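Local coordinates for DNA repair protein RAD7 (Saccharomyces cerevisiae, PDB 5ZB2) that acts in global genome nucleotide excision repair as a component of the GGR complex, helping to remove damage from nontranscribing DNA, and binds Elc1, at residues 146-151 / 156-161; 189-194 / 215-220; 338-343 / 361-366. All coordinates share one frame; numbering follows the deposited sequence.

Contact 1 (146-151 / 156-161); sequences KFFVIM and EEFHIS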
loop_
_atom_site.group_PDB
_atom_site.type_symbol
_atom_site.label_atom_id
_atom_site.label_comp_id
_atom_site.label_asym_id
_atom_site.label_seq_id
_atom_site.Cartn_x
_atom_site.Cartn_y
_atom_site.Cartn_z
ATOM N N LYS A 146 4.024 14.335 -15.209
ATOM C CA LYS A 146 2.960 14.485 -14.221
ATOM C C LYS A 146 3.511 14.982 -12.890
ATOM O O LYS A 146 2.892 15.821 -12.226
ATOM C CB LYS A 146 2.225 13.163 -14.024
ATOM C CG LYS A 146 1.399 12.727 -15.214
ATOM C CD LYS A 146 0.521 11.538 -14.866
ATOM C CE LYS A 146 -0.202 10.999 -16.089
ATOM N NZ LYS A 146 0.743 10.417 -17.084
ATOM N N PHE A 147 4.674 14.473 -12.485
ATOM C CA PHE A 147 5.264 14.897 -11.220
ATOM C C PHE A 147 5.629 16.378 -11.247
ATOM O O PHE A 147 5.414 17.094 -10.262
ATOM C CB PHE A 147 6.490 14.035 -10.910
ATOM C CG PHE A 147 7.346 14.573 -9.805
ATOM C CD1 PHE A 147 6.975 14.416 -8.484
ATOM C CD2 PHE A 147 8.531 15.229 -10.088
ATOM C CE1 PHE A 147 7.762 14.908 -7.466
ATOM C CE2 PHE A 147 9.323 15.721 -9.075
ATOM C CZ PHE A 147 8.941 15.557 -7.761
ATOM N N PHE A 148 6.170 16.860 -12.369
ATOM C CA PHE A 148 6.572 18.263 -12.449
ATOM C C PHE A 148 5.368 19.195 -12.525
ATOM O O PHE A 148 5.419 20.309 -11.995
ATOM C CB PHE A 148 7.492 18.475 -13.648
ATOM C CG PHE A 148 8.800 17.743 -13.542
ATOM C CD1 PHE A 148 9.524 17.761 -12.364
ATOM C CD2 PHE A 148 9.299 17.025 -14.615
ATOM C CE1 PHE A 148 10.723 17.086 -12.260
ATOM C CE2 PHE A 148 10.493 16.347 -14.515
ATOM C CZ PHE A 148 11.205 16.377 -13.338
ATOM N N VAL A 149 4.278 18.767 -13.167
ATOM C CA VAL A 149 3.056 19.569 -13.150
ATOM C C VAL A 149 2.570 19.752 -11.716
ATOM O O VAL A 149 2.216 20.859 -11.295
ATOM C CB VAL A 149 1.975 18.924 -14.037
ATOM C CG1 VAL A 149 0.632 19.639 -13.879
ATOM C CG2 VAL A 149 2.408 18.940 -15.497
ATOM N N ILE A 150 2.557 18.665 -10.941
ATOM C CA ILE A 150 2.104 18.738 -9.555
ATOM C C ILE A 150 3.018 19.630 -8.726
ATOM O O ILE A 150 2.560 20.295 -7.790
ATOM C CB ILE A 150 2.009 17.320 -8.955
ATOM C CG1 ILE A 150 0.912 16.525 -9.668
ATOM C CG2 ILE A 150 1.726 17.379 -7.451
ATOM C CD1 ILE A 150 0.867 15.064 -9.300
ATOM N N MET A 151 4.315 19.649 -9.034
ATOM C CA MET A 151 5.280 20.442 -8.283
ATOM C C MET A 151 5.481 21.838 -8.865
ATOM O O MET A 151 6.343 22.577 -8.380
ATOM C CB MET A 151 6.633 19.714 -8.229
ATOM C CG MET A 151 6.612 18.379 -7.486
ATOM S SD MET A 151 6.123 18.525 -5.754
ATOM C CE MET A 151 7.481 19.486 -5.089
ATOM N N GLU A 156 12.145 23.947 -5.701
ATOM C CA GLU A 156 13.309 24.823 -5.743
ATOM C C GLU A 156 14.617 24.074 -5.962
ATOM O O GLU A 156 15.603 24.693 -6.378
ATOM C CB GLU A 156 13.412 25.625 -4.439
ATOM C CG GLU A 156 12.227 26.545 -4.184
ATOM C CD GLU A 156 12.202 27.099 -2.771
ATOM O OE1 GLU A 156 11.140 27.608 -2.354
ATOM O OE2 GLU A 156 13.234 27.020 -2.073
ATOM N N GLU A 157 14.650 22.770 -5.698
ATOM C CA GLU A 157 15.876 21.986 -5.791
ATOM C C GLU A 157 15.534 20.607 -6.331
ATOM O O GLU A 157 14.698 19.902 -5.755
ATOM C CB GLU A 157 16.560 21.878 -4.424
ATOM C CG GLU A 157 17.845 21.087 -4.435
ATOM C CD GLU A 157 18.660 21.284 -3.171
ATOM O OE1 GLU A 157 18.116 21.056 -2.069
ATOM O OE2 GLU A 157 19.841 21.677 -3.279
ATOM N N PHE A 158 16.170 20.223 -7.436
ATOM C CA PHE A 158 15.934 18.919 -8.042
ATOM C C PHE A 158 17.254 18.356 -8.541
ATOM O O PHE A 158 17.924 18.980 -9.372
ATOM C CB PHE A 158 14.921 19.013 -9.188
ATOM C CG PHE A 158 14.523 17.677 -9.755
ATOM C CD1 PHE A 158 13.734 16.803 -9.020
ATOM C CD2 PHE A 158 14.939 17.293 -11.019
ATOM C CE1 PHE A 158 13.369 15.572 -9.533
ATOM C CE2 PHE A 158 14.575 16.058 -11.540
ATOM C CZ PHE A 158 13.787 15.201 -10.795
ATOM N N HIS A 159 17.626 17.189 -8.017
ATOM C CA HIS A 159 18.771 16.421 -8.488
ATOM C C HIS A 159 18.296 15.012 -8.806
ATOM O O HIS A 159 17.674 14.362 -7.959
ATOM C CB HIS A 159 19.890 16.373 -7.440
ATOM C CG HIS A 159 20.460 17.714 -7.097
ATOM N ND1 HIS A 159 21.795 18.018 -7.259
ATOM C CD2 HIS A 159 19.877 18.832 -6.603
ATOM C CE1 HIS A 159 22.010 19.265 -6.881
ATOM N NE2 HIS A 159 20.863 19.782 -6.479
ATOM N N ILE A 160 18.571 14.549 -10.026
ATOM C CA ILE A 160 18.253 13.186 -10.434
ATOM C C ILE A 160 19.492 12.559 -11.062
ATOM O O ILE A 160 20.252 13.231 -11.770
ATOM C CB ILE A 160 17.056 13.137 -11.406
ATOM C CG1 ILE A 160 16.801 11.688 -11.841
ATOM C CG2 ILE A 160 17.299 14.047 -12.606
ATOM C CD1 ILE A 160 15.488 11.485 -12.533
ATOM N N SER A 161 19.686 11.263 -10.815
ATOM C CA SER A 161 20.879 10.571 -11.277
ATOM C C SER A 161 20.546 9.128 -11.632
ATOM O O SER A 161 19.588 8.542 -11.119
ATOM C CB SER A 161 21.986 10.600 -10.217
ATOM O OG SER A 161 22.248 11.922 -9.785
#
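F148 points the edge of its ring at the face of F158. This is an edge-to-face aromatic pair. The ring centroids are 5.2 Å apart and the planes stand at 87°. The touching part of F148 is its outer rim: CZ lies 3.8 Å from F158 CZ, and CE1 sits over the F158 face, displaced from the ring centre toward the rim. The F148 side chain leaves its backbone with CG anti to the carbonyl carbon (chi1 -65°), and its ring end reaches closer to the strand than its first bond suggests.

The second interaction is plain apolar contact. F147 CE2 approaches F158 CE1 at 4.1 Å, with the two side chains set at a slant. F158 reaches both helix phenylalanines with CG anti to its backbone N (chi1 -174°). Within the helix segment, M151 CG lies 3.6 Å above the plane of the F147 ring, and F148 CE1 sits at the edge of that ring. All three phenylalanines are buried. An alanine in place of F158 would remove the ring and would probably open a gap between helix and strand, leaving the edge of F148 without the face it meets.

The contact lies in the leucine-rich repeat domain, where it fills the interior between helix 141-150 and strand 157-161. F147 also packs on L118 and A122 of helix 115-124 and on L131 of strand 130-134. F148 and F158 both reach L174 of helix 168-178, so the cluster continues to the helices before and after helix 141-150.

Contact 2 (189-194 / 215-220); sequences RLDSIS and YPFNEE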
loop_
_atom_site.group_PDB
_atom_site.type_symbol
_atom_site.label_atom_id
_atom_site.label_comp_id
_atom_site.label_asym_id
_atom_site.label_seq_id
_atom_site.Cartn_x
_atom_site.Cartn_y
_atom_site.Cartn_z
ATOM N N ARG A 189 24.796 11.359 -14.885
ATOM C CA ARG A 189 24.710 10.027 -15.480
ATOM C C ARG A 189 23.304 9.761 -16.022
ATOM O O ARG A 189 22.639 8.784 -15.667
ATOM C CB ARG A 189 25.124 8.959 -14.463
ATOM C CG ARG A 189 26.602 8.981 -14.112
ATOM C CD ARG A 189 27.008 7.765 -13.290
ATOM N NE ARG A 189 28.453 7.718 -13.068
ATOM C CZ ARG A 189 29.332 7.208 -13.927
ATOM N NH1 ARG A 189 28.928 6.692 -15.082
ATOM N NH2 ARG A 189 30.627 7.215 -13.634
ATOM N N LEU A 190 22.860 10.664 -16.898
ATOM C CA LEU A 190 21.556 10.575 -17.550
ATOM C C LEU A 190 21.805 10.321 -19.036
ATOM O O LEU A 190 22.040 11.255 -19.807
ATOM C CB LEU A 190 20.747 11.844 -17.302
ATOM C CG LEU A 190 20.597 12.210 -15.819
ATOM C CD1 LEU A 190 19.901 13.552 -15.658
ATOM C CD2 LEU A 190 19.839 11.125 -15.051
ATOM N N ASP A 191 21.740 9.048 -19.431
ATOM C CA ASP A 191 22.210 8.637 -20.750
ATOM C C ASP A 191 21.366 9.200 -21.887
ATOM O O ASP A 191 21.855 9.272 -23.018
ATOM C CB ASP A 191 22.239 7.108 -20.841
ATOM C CG ASP A 191 23.381 6.491 -20.045
ATOM O OD1 ASP A 191 23.980 7.184 -19.193
ATOM O OD2 ASP A 191 23.681 5.303 -20.273
ATOM N N SER A 192 20.120 9.587 -21.623
ATOM C CA SER A 192 19.213 10.058 -22.662
ATOM C C SER A 192 19.151 11.577 -22.759
ATOM O O SER A 192 18.402 12.101 -23.588
ATOM C CB SER A 192 17.803 9.508 -22.414
ATOM O OG SER A 192 17.769 8.093 -22.534
ATOM N N ILE A 193 19.909 12.290 -21.940
ATOM C CA ILE A 193 19.871 13.745 -21.913
ATOM C C ILE A 193 20.907 14.282 -22.890
ATOM O O ILE A 193 22.077 13.882 -22.853
ATOM C CB ILE A 193 20.125 14.275 -20.491
ATOM C CG1 ILE A 193 18.983 13.872 -19.547
ATOM C CG2 ILE A 193 20.312 15.792 -20.491
ATOM C CD1 ILE A 193 17.609 14.427 -19.911
ATOM N N SER A 194 20.474 15.183 -23.771
ATOM C CA SER A 194 21.385 15.882 -24.670
ATOM C C SER A 194 21.126 17.378 -24.771
ATOM O O SER A 194 22.011 18.097 -25.247
ATOM C CB SER A 194 21.314 15.285 -26.080
ATOM O OG SER A 194 20.096 15.644 -26.704
ATOM N N TYR A 215 29.041 13.494 -16.151
ATOM C CA TYR A 215 29.100 12.400 -17.111
ATOM C C TYR A 215 27.964 12.454 -18.128
ATOM O O TYR A 215 27.107 11.562 -18.159
ATOM C CB TYR A 215 29.110 11.070 -16.353
ATOM C CG TYR A 215 30.135 11.100 -15.245
ATOM C CD1 TYR A 215 31.487 11.143 -15.540
ATOM C CD2 TYR A 215 29.753 11.137 -13.911
ATOM C CE1 TYR A 215 32.436 11.203 -14.543
ATOM C CE2 TYR A 215 30.694 11.196 -12.902
ATOM C CZ TYR A 215 32.039 11.229 -13.226
ATOM O OH TYR A 215 32.995 11.287 -12.235
ATOM N N PRO A 216 27.932 13.472 -18.985
ATOM C CA PRO A 216 26.985 13.457 -20.104
ATOM C C PRO A 216 27.305 12.323 -21.064
ATOM O O PRO A 216 28.465 11.955 -21.259
ATOM C CB PRO A 216 27.192 14.823 -20.765
ATOM C CG PRO A 216 28.607 15.184 -20.416
ATOM C CD PRO A 216 28.830 14.638 -19.035
ATOM N N PHE A 217 26.254 11.766 -21.673
ATOM C CA PHE A 217 26.434 10.615 -22.553
ATOM C C PHE A 217 27.273 10.983 -23.771
ATOM O O PHE A 217 28.259 10.306 -24.090
ATOM C CB PHE A 217 25.075 10.063 -22.978
ATOM C CG PHE A 217 25.155 8.731 -23.662
ATOM C CD1 PHE A 217 25.421 7.581 -22.935
ATOM C CD2 PHE A 217 24.972 8.627 -25.028
ATOM C CE1 PHE A 217 25.498 6.351 -23.561
ATOM C CE2 PHE A 217 25.048 7.401 -25.661
ATOM C CZ PHE A 217 25.313 6.262 -24.927
ATOM N N ASN A 218 26.895 12.051 -24.468
ATOM C CA ASN A 218 27.697 12.609 -25.551
ATOM C C ASN A 218 28.363 13.875 -25.025
ATOM O O ASN A 218 27.693 14.882 -24.770
ATOM C CB ASN A 218 26.840 12.891 -26.780
ATOM C CG ASN A 218 26.301 11.622 -27.413
ATOM O OD1 ASN A 218 26.992 10.604 -27.472
ATOM N ND2 ASN A 218 25.059 11.672 -27.883
ATOM N N GLU A 219 29.688 13.821 -24.874
ATOM C CA GLU A 219 30.404 14.862 -24.146
ATOM C C GLU A 219 30.311 16.215 -24.843
ATOM O O GLU A 219 30.375 17.258 -24.182
ATOM C CB GLU A 219 31.865 14.449 -23.962
ATOM C CG GLU A 219 32.068 13.231 -23.039
ATOM C CD GLU A 219 31.605 11.918 -23.642
ATOM O OE1 GLU A 219 31.179 11.034 -22.870
ATOM O OE2 GLU A 219 31.675 11.770 -24.880
ATOM N N GLU A 220 30.160 16.228 -26.169
ATOM C CA GLU A 220 30.050 17.495 -26.883
ATOM C C GLU A 220 28.751 18.231 -26.578
ATOM O O GLU A 220 28.643 19.416 -26.907
ATOM C CB GLU A 220 30.183 17.276 -28.397
ATOM C CG GLU A 220 29.058 16.483 -29.059
ATOM C CD GLU A 220 29.182 14.984 -28.857
ATOM O OE1 GLU A 220 30.107 14.549 -28.137
ATOM O OE2 GLU A 220 28.353 14.240 -29.422
HETATM O O HOH W 1 23.859 13.000 -20.861
HETATM O O HOH W 2 24.346 12.998 -17.413
HETATM O O HOH W 3 25.464 9.197 -19.562
HETATM O O HOH W 4 24.589 13.581 -24.210
#
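R189 lays its guanidinium flat over the ring of Y215. The group centres are 4.3 Å apart and the planes differ by 25°, a stack. R189 CZ lies over the ring face, which makes it a cation-pi contact as well. Y215 CD2 lies on the guanidinium face, 3.8 Å from R189 NE. The arginine chain runs extended from CG to NE (chi3 174°), which carries the flat head along the tyrosine.

D191 meets F217 in a second pair. The backbone D191 O is 3.3 Å from F217 CB. The carboxylate then lies near CD1 and CE1 of the ring, with D191 CG 3.7 Å from F217 CD1. Its plane is tilted 39° from the ring.

Ordered waters join the two backbones. F217 N donates to water 1 at 2.8 Å, and this water is also within bonding reach of L190 O and I193 O. N218 N donates to water 4 at 2.8 Å, which lies close to I193 O as well. Water 2 accepts from L190 N and lies within bonding reach of Y215 O. Water 3 donates to both D191 OD1 and Y215 O, tying a side chain to the facing loop.

The two segments are successive surface loops of the leucine-rich repeat domain. They follow parallel strands 184-188 and 210-214, and R189 is backbone-bonded to E214 at the strand end. Behind the first loop, I193 packs on D168 and L171 of helix 168-178.

Contact 3 (338-343 / 361-366); sequences EAFVAL and DSVIQM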
loop_
_atom_site.group_PDB
_atom_site.type_symbol
_atom_site.label_atom_id
_atom_site.label_comp_id
_atom_site.label_asym_id
_atom_site.label_seq_id
_atom_site.Cartn_x
_atom_site.Cartn_y
_atom_site.Cartn_z
ATOM N N GLU A 338 56.698 21.389 -4.400
ATOM C CA GLU A 338 56.466 22.795 -4.085
ATOM C C GLU A 338 54.989 23.085 -3.851
ATOM O O GLU A 338 54.649 23.940 -3.026
ATOM C CB GLU A 338 57.009 23.681 -5.208
ATOM C CG GLU A 338 56.962 25.174 -4.907
ATOM C CD GLU A 338 57.852 25.564 -3.742
ATOM O OE1 GLU A 338 58.687 24.731 -3.327
ATOM O OE2 GLU A 338 57.716 26.702 -3.244
ATOM N N ALA A 339 54.098 22.397 -4.569
ATOM C CA ALA A 339 52.670 22.608 -4.361
ATOM C C ALA A 339 52.278 22.330 -2.916
ATOM O O ALA A 339 51.505 23.087 -2.317
ATOM C CB ALA A 339 51.862 21.723 -5.312
ATOM N N PHE A 340 52.805 21.250 -2.335
ATOM C CA PHE A 340 52.424 20.876 -0.981
ATOM C C PHE A 340 53.110 21.730 0.077
ATOM O O PHE A 340 52.656 21.751 1.227
ATOM C CB PHE A 340 52.734 19.398 -0.747
ATOM C CG PHE A 340 52.030 18.481 -1.703
ATOM C CD1 PHE A 340 50.696 18.162 -1.520
ATOM C CD2 PHE A 340 52.696 17.947 -2.793
ATOM C CE1 PHE A 340 50.043 17.323 -2.401
ATOM C CE2 PHE A 340 52.045 17.104 -3.677
ATOM C CZ PHE A 340 50.720 16.793 -3.480
ATOM N N VAL A 341 54.183 22.438 -0.283
ATOM C CA VAL A 341 54.791 23.385 0.645
ATOM C C VAL A 341 53.758 24.404 1.101
ATOM O O VAL A 341 53.687 24.753 2.286
ATOM C CB VAL A 341 56.009 24.068 -0.007
ATOM C CG1 VAL A 341 56.614 25.097 0.928
ATOM C CG2 VAL A 341 57.059 23.035 -0.390
ATOM N N ALA A 342 52.930 24.885 0.173
ATOM C CA ALA A 342 51.914 25.881 0.486
ATOM C C ALA A 342 50.654 25.284 1.095
ATOM O O ALA A 342 49.807 26.040 1.582
ATOM C CB ALA A 342 51.538 26.655 -0.779
ATOM N N LEU A 343 50.507 23.959 1.082
ATOM C CA LEU A 343 49.288 23.312 1.568
ATOM C C LEU A 343 49.345 23.225 3.092
ATOM O O LEU A 343 49.640 22.185 3.684
ATOM C CB LEU A 343 49.122 21.939 0.928
ATOM C CG LEU A 343 47.823 21.186 1.223
ATOM C CD1 LEU A 343 46.603 22.021 0.866
ATOM C CD2 LEU A 343 47.800 19.866 0.463
ATOM N N ASP A 361 57.490 10.072 1.332
ATOM C CA ASP A 361 57.425 10.148 2.788
ATOM C C ASP A 361 57.653 11.572 3.278
ATOM O O ASP A 361 57.000 12.022 4.226
ATOM C CB ASP A 361 58.450 9.199 3.409
ATOM C CG ASP A 361 58.165 7.743 3.090
ATOM O OD1 ASP A 361 56.979 7.393 2.906
ATOM O OD2 ASP A 361 59.127 6.950 3.026
ATOM N N SER A 362 58.578 12.296 2.643
ATOM C CA SER A 362 58.853 13.669 3.050
ATOM C C SER A 362 57.623 14.554 2.909
ATOM O O SER A 362 57.417 15.464 3.721
ATOM C CB SER A 362 60.008 14.238 2.226
ATOM O OG SER A 362 61.190 13.479 2.415
ATOM N N VAL A 363 56.796 14.307 1.892
ATOM C CA VAL A 363 55.587 15.105 1.706
ATOM C C VAL A 363 54.561 14.767 2.782
ATOM O O VAL A 363 53.991 15.659 3.420
ATOM C CB VAL A 363 55.017 14.892 0.292
ATOM C CG1 VAL A 363 53.782 15.754 0.079
ATOM C CG2 VAL A 363 56.071 15.203 -0.764
ATOM N N ILE A 364 54.309 13.472 2.996
ATOM C CA ILE A 364 53.390 13.056 4.052
ATOM C C ILE A 364 53.844 13.615 5.394
ATOM O O ILE A 364 53.032 14.108 6.187
ATOM C CB ILE A 364 53.282 11.519 4.089
ATOM C CG1 ILE A 364 52.728 10.986 2.761
ATOM C CG2 ILE A 364 52.421 11.060 5.263
ATOM C CD1 ILE A 364 51.349 11.518 2.383
ATOM N N GLN A 365 55.147 13.536 5.672
ATOM C CA GLN A 365 55.689 14.105 6.900
ATOM C C GLN A 365 55.353 15.586 7.005
ATOM O O GLN A 365 54.802 16.042 8.013
ATOM C CB GLN A 365 57.204 13.888 6.940
ATOM C CG GLN A 365 57.940 14.604 8.070
ATOM C CD GLN A 365 57.626 14.038 9.440
ATOM O OE1 GLN A 365 56.581 13.422 9.648
ATOM N NE2 GLN A 365 58.537 14.242 10.383
ATOM N N MET A 366 55.683 16.352 5.965
ATOM C CA MET A 366 55.442 17.791 5.991
ATOM C C MET A 366 53.957 18.101 6.138
ATOM O O MET A 366 53.575 18.987 6.913
ATOM C CB MET A 366 56.003 18.428 4.720
ATOM C CG MET A 366 55.702 19.909 4.567
ATOM S SD MET A 366 56.484 20.617 3.107
ATOM C CE MET A 366 55.781 19.611 1.801
#
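This is an apolar helix-to-helix contact near the C-terminal end of the leucine-rich repeat domain, with F340 and V341 meeting V363 and M366. The helices of such a domain line its convex side.

V363 CG1 sits over the face of the F340 ring. It is 4.1 Å from the ring centroid and 27° off the ring normal, a CH-pi contact. The methyl leans toward the root of the ring, and its nearest atom there is F340 CG at 3.7 Å. The two side chains cross at about a right angle. V363 presents this methyl because CG1 stands anti to its backbone N (chi1 -178°).

M366 reaches across with a straight chain that bends only at its end (chi3 59°). The bend sets CE against the backbone of the first helix, 3.8 Å from F340 C. The same methyl is 4.0 Å from F340 CB and 4.3 Å from V341 CG2. The sulfur SD lies 4.1 Å from V341 CA. M366 thus covers the backbone between F340 and V341.

Helix 337-341 is short and its backbone bonds are weak, whereas 361-366 carries ordinary helix bonds. F340 also packs on L353 and C358 in the loop after strand 350-352 and on L367 of helix 361-370. A342 and L343 touch L316 of helix 309-320, so the row of helices continues toward the N terminus.

How the contacts relate
The contacts follow one another along the chain; none nests in or crosses another. Contact 1 comes first and closes a short connection of four residues between helix 141-150 and the next strand. Contact 2 spans 20 residues and brings together the loops that follow two successive strands. Contact 3 spans 17 residues, including strand 350-352, and joins two successive helices. Contacts 1 and 2 touch: the methyls of L190 pack on the backbone of I160 and S161. Contact 3 is remote, its centre about 45 Å from that of contact 1, on the opposite side of the chain's centre. Together they tie helix to strand, loop to loop and helix to helix within the repeat domain.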